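PDB 2V2K: ferredoxin from Mycobacterium smegmatis, which carries electrons between partners in metabolism, using bound iron-sulfur clusters as its redox centres. Local coordinates for residues T1-E6 against Q69-F74. Sequence-based numbering, arbitrary orientation.
Sequences TYVIAE and QANADF. With F3S (Fe3-s4 cluster), chain C.
The N71 side-chain amide reaches across from helix 67-73 and lies alongside the backbone of I4. Strand 2-4 pairs antiparallel with strand 54-56 in the ferredoxin fold, and N71 binds the opposite edge of this two-stranded sheet. It does so much as a neighbouring strand would, through one N-H and one C=O of the same residue. The I4 N-H points almost straight at N71 OD1 (N to OD1 3.2 Å, 166° at the hydrogen) but arrives above the amide's carbonyl plane. The N71 CB points toward the strand, and with CG beside the backbone N (chi1 -81°) the amide comes level with I4. Both ends have further partners: I34 N donates to OD1, and ND2 also donates to Y67 O, in its own helix. The buried amide thus ties helix 67-73 to strands 2-4 and 32-34, and four bonds fix its rotation. V3 CG1 packs against the amide, 3.9 Å from ND2. The I4 side chain lines the pocket of one cluster and touches I25, L32 and I54. Near the other cluster, sulfur S1 lies over one face of the Y2 ring, near its CG-CD2 side, 3.2 Å from CD2. The return bond, N71 ND2 to I4 O at 3.0 Å, lies in the I4 carbonyl plane and meets a lone pair.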
ATOM      1  N   THR A   1       3.725  -1.550  11.620  1.00 24.13           N
ATOM      2  CA  THR A   1       3.342  -0.932  10.355  1.00 23.38           C
ATOM      3  C   THR A   1       1.886  -1.232  10.014  1.00 21.84           C
ATOM      4  O   THR A   1       1.311  -2.204  10.503  1.00 21.62           O
ATOM      5  CB  THR A   1       4.240  -1.411   9.200  1.00 24.18           C
ATOM      6  OG1 THR A   1       4.034  -0.576   8.053  1.00 27.08           O
ATOM      7  CG2 THR A   1       3.916  -2.853   8.836  1.00 24.13           C
ATOM      8  N   TYR A   2       1.296  -0.390   9.173  1.00 21.33           N
ATOM      9  CA  TYR A   2       0.014  -0.681   8.587  1.00 20.32           C
ATOM     10  C   TYR A   2       0.257  -1.253   7.158  1.00 20.22           C
ATOM     11  O   TYR A   2       1.363  -1.132   6.602  1.00 19.75           O
ATOM     12  CB  TYR A   2      -0.869   0.580   8.583  1.00 21.16           C
ATOM     13  CG  TYR A   2      -1.481   0.884   9.943  1.00 19.60           C
ATOM     14  CD1 TYR A   2      -2.862   0.883  10.122  1.00 18.86           C
ATOM     15  CD2 TYR A   2      -0.679   1.112  11.060  1.00 18.53           C
ATOM     16  CE1 TYR A   2      -3.427   1.151  11.373  1.00 19.89           C
ATOM     17  CE2 TYR A   2      -1.234   1.380  12.314  1.00 19.95           C
ATOM     18  CZ  TYR A   2      -2.604   1.404  12.460  1.00 20.39           C
ATOM     19  OH  TYR A   2      -3.162   1.666  13.704  1.00 21.97           O
ATOM     20  N   VAL A   3      -0.770  -1.905   6.622  1.00 19.77           N
ATOM     21  CA  VAL A   3      -0.714  -2.721   5.390  1.00 19.60           C
ATOM     22  C   VAL A   3      -1.937  -2.430   4.506  1.00 20.36           C
ATOM     23  O   VAL A   3      -3.069  -2.418   5.000  1.00 22.35           O
ATOM     24  CB  VAL A   3      -0.652  -4.243   5.717  1.00 19.66           C
ATOM     25  CG1 VAL A   3      -0.659  -5.069   4.440  1.00 18.92           C
ATOM     26  CG2 VAL A   3       0.583  -4.531   6.572  1.00 20.85           C
ATOM     27  N   ILE A   4      -1.709  -2.181   3.209  1.00 20.03           N
ATOM     28  CA  ILE A   4      -2.797  -2.115   2.231  0.70 19.66           C
ATOM     29  C   ILE A   4      -3.005  -3.528   1.641  1.00 19.95           C
ATOM     30  O   ILE A   4      -2.066  -4.162   1.146  1.00 19.55           O
ATOM     31  CB  ILE A   4      -2.524  -1.045   1.133  0.70 19.19           C
ATOM     32  CG1 ILE A   4      -2.257   0.332   1.777  0.70 19.50           C
ATOM     33  CG2 ILE A   4      -3.694  -0.974   0.158  0.70 19.21           C
ATOM     34  CD1 ILE A   4      -2.032   1.485   0.805  0.70 18.27           C
ATOM     35  N   ALA A   5      -4.254  -3.992   1.691  1.00 20.66           N
ATOM     36  CA  ALA A   5      -4.650  -5.334   1.219  1.00 20.99           C
ATOM     37  C   ALA A   5      -5.510  -5.271  -0.079  1.00 21.66           C
ATOM     38  O   ALA A   5      -5.676  -4.185  -0.680  1.00 20.82           O
ATOM     39  CB  ALA A   5      -5.407  -6.074   2.357  1.00 21.11           C
ATOM     40  N   GLU A   6      -6.066  -6.422  -0.484  1.00 22.44           N
ATOM     41  CA  GLU A   6      -6.695  -6.618  -1.817  1.00 22.64           C
ATOM     42  C   GLU A   6      -7.784  -5.632  -2.260  1.00 21.85           C
ATOM     43  O   GLU A   6      -7.873  -5.351  -3.446  1.00 21.53           O
ATOM     44  CB  GLU A   6      -7.242  -8.060  -1.964  1.00 23.57           C
ATOM     45  CG  GLU A   6      -7.575  -8.457  -3.433  1.00 26.51           C
ATOM     46  CD  GLU A   6      -7.467  -9.972  -3.725  1.00 30.50           C
ATOM     47  OE1 GLU A   6      -6.385 -10.586  -3.525  1.00 34.81           O
ATOM     48  OE2 GLU A   6      -8.466 -10.552  -4.206  1.00 33.87           O
ATOM     49  N   GLN A  69       3.836  -8.910   3.120  1.00 23.72           N
ATOM     50  CA  GLN A  69       5.041  -9.096   2.315  1.00 24.12           C
ATOM     51  C   GLN A  69       5.012  -8.343   0.972  1.00 23.69           C
ATOM     52  O   GLN A  69       6.059  -7.879   0.503  1.00 23.67           O
ATOM     53  CB  GLN A  69       5.284 -10.577   2.030  1.00 25.16           C
ATOM     54  CG  GLN A  69       6.653 -10.846   1.431  1.00 27.71           C
ATOM     55  CD  GLN A  69       7.793 -10.490   2.385  1.00 31.91           C
ATOM     56  OE1 GLN A  69       8.717  -9.749   2.028  1.00 33.69           O
ATOM     57  NE2 GLN A  69       7.721 -11.007   3.616  1.00 34.68           N
ATOM     58  N   ALA A  70       3.830  -8.231   0.375  1.00 23.02           N
ATOM     59  CA  ALA A  70       3.682  -7.550  -0.906  1.00 22.74           C
ATOM     60  C   ALA A  70       4.014  -6.067  -0.784  1.00 21.82           C
ATOM     61  O   ALA A  70       4.632  -5.485  -1.675  1.00 21.93           O
ATOM     62  CB  ALA A  70       2.271  -7.738  -1.445  1.00 22.65           C
ATOM     63  N   ASN A  71       3.599  -5.462   0.324  1.00 21.98           N
ATOM     64  CA  ASN A  71       3.888  -4.056   0.583  1.00 22.01           C
ATOM     65  C   ASN A  71       5.385  -3.791   0.709  1.00 21.91           C
ATOM     66  O   ASN A  71       5.888  -2.779   0.221  1.00 22.71           O
ATOM     67  CB  ASN A  71       3.164  -3.585   1.846  1.00 22.21           C
ATOM     68  CG  ASN A  71       1.709  -3.246   1.589  1.00 21.04           C
ATOM     69  OD1 ASN A  71       1.247  -2.152   1.915  1.00 21.27           O
ATOM     70  ND2 ASN A  71       0.976  -4.185   1.002  1.00 22.15           N
ATOM     71  N   ALA A  72       6.091  -4.705   1.366  1.00 21.88           N
ATOM     72  CA  ALA A  72       7.541  -4.615   1.482  1.00 21.79           C
ATOM     73  C   ALA A  72       8.218  -4.849   0.136  1.00 21.98           C
ATOM     74  O   ALA A  72       9.130  -4.116  -0.246  1.00 21.72           O
ATOM     75  CB  ALA A  72       8.053  -5.608   2.515  1.00 22.15           C
ATOM     76  N   ASP A  73       7.766  -5.874  -0.578  1.00 22.31           N
ATOM     77  CA  ASP A  73       8.369  -6.240  -1.895  1.00 22.75           C
ATOM     78  C   ASP A  73       8.281  -5.120  -2.955  1.00 22.32           C
ATOM     79  O   ASP A  73       9.128  -5.043  -3.873  1.00 22.55           O
ATOM     80  CB  ASP A  73       7.714  -7.525  -2.458  1.00 22.98           C
ATOM     81  CG  ASP A  73       8.127  -8.814  -1.726  1.00 26.49           C
ATOM     82  OD1 ASP A  73       9.123  -8.805  -0.966  1.00 28.93           O
ATOM     83  OD2 ASP A  73       7.463  -9.869  -1.951  1.00 28.34           O
ATOM     84  N   PHE A  74       7.270  -4.255  -2.844  1.00 21.99           N
ATOM     85  CA  PHE A  74       7.152  -3.098  -3.746  1.00 22.01           C
ATOM     86  C   PHE A  74       8.420  -2.221  -3.789  1.00 22.18           C
ATOM     87  O   PHE A  74       8.724  -1.607  -4.819  1.00 22.30           O
ATOM     88  CB  PHE A  74       5.954  -2.221  -3.381  1.00 21.69           C
ATOM     89  CG  PHE A  74       5.725  -1.077  -4.331  1.00 21.27           C
ATOM     90  CD1 PHE A  74       5.081  -1.276  -5.556  1.00 20.43           C
ATOM     91  CD2 PHE A  74       6.108   0.210  -3.986  1.00 20.04           C
ATOM     92  CE1 PHE A  74       4.844  -0.224  -6.415  1.00 21.42           C
ATOM     93  CE2 PHE A  74       5.883   1.279  -4.853  1.00 20.96           C
ATOM     94  CZ  PHE A  74       5.264   1.068  -6.060  1.00 19.65           C
TER
HETATM   95 FE1  F3S C 107       1.687   4.501   8.697  1.00 14.17          FE
HETATM   96 FE3  F3S C 107      -0.864   5.210   7.975  1.00 13.82          FE
HETATM   97 FE4  F3S C 107       1.195   6.932   7.680  1.00 15.68          FE
HETATM   98  S1  F3S C 107      -0.227   4.089   9.853  1.00 16.10           S
HETATM   99  S2  F3S C 107       2.606   6.475   9.434  1.00 15.59           S
HETATM  100  S3  F3S C 107       0.944   4.880   6.580  1.00 14.13           S
HETATM  101  S4  F3S C 107      -0.939   7.474   8.415  1.00 16.02           S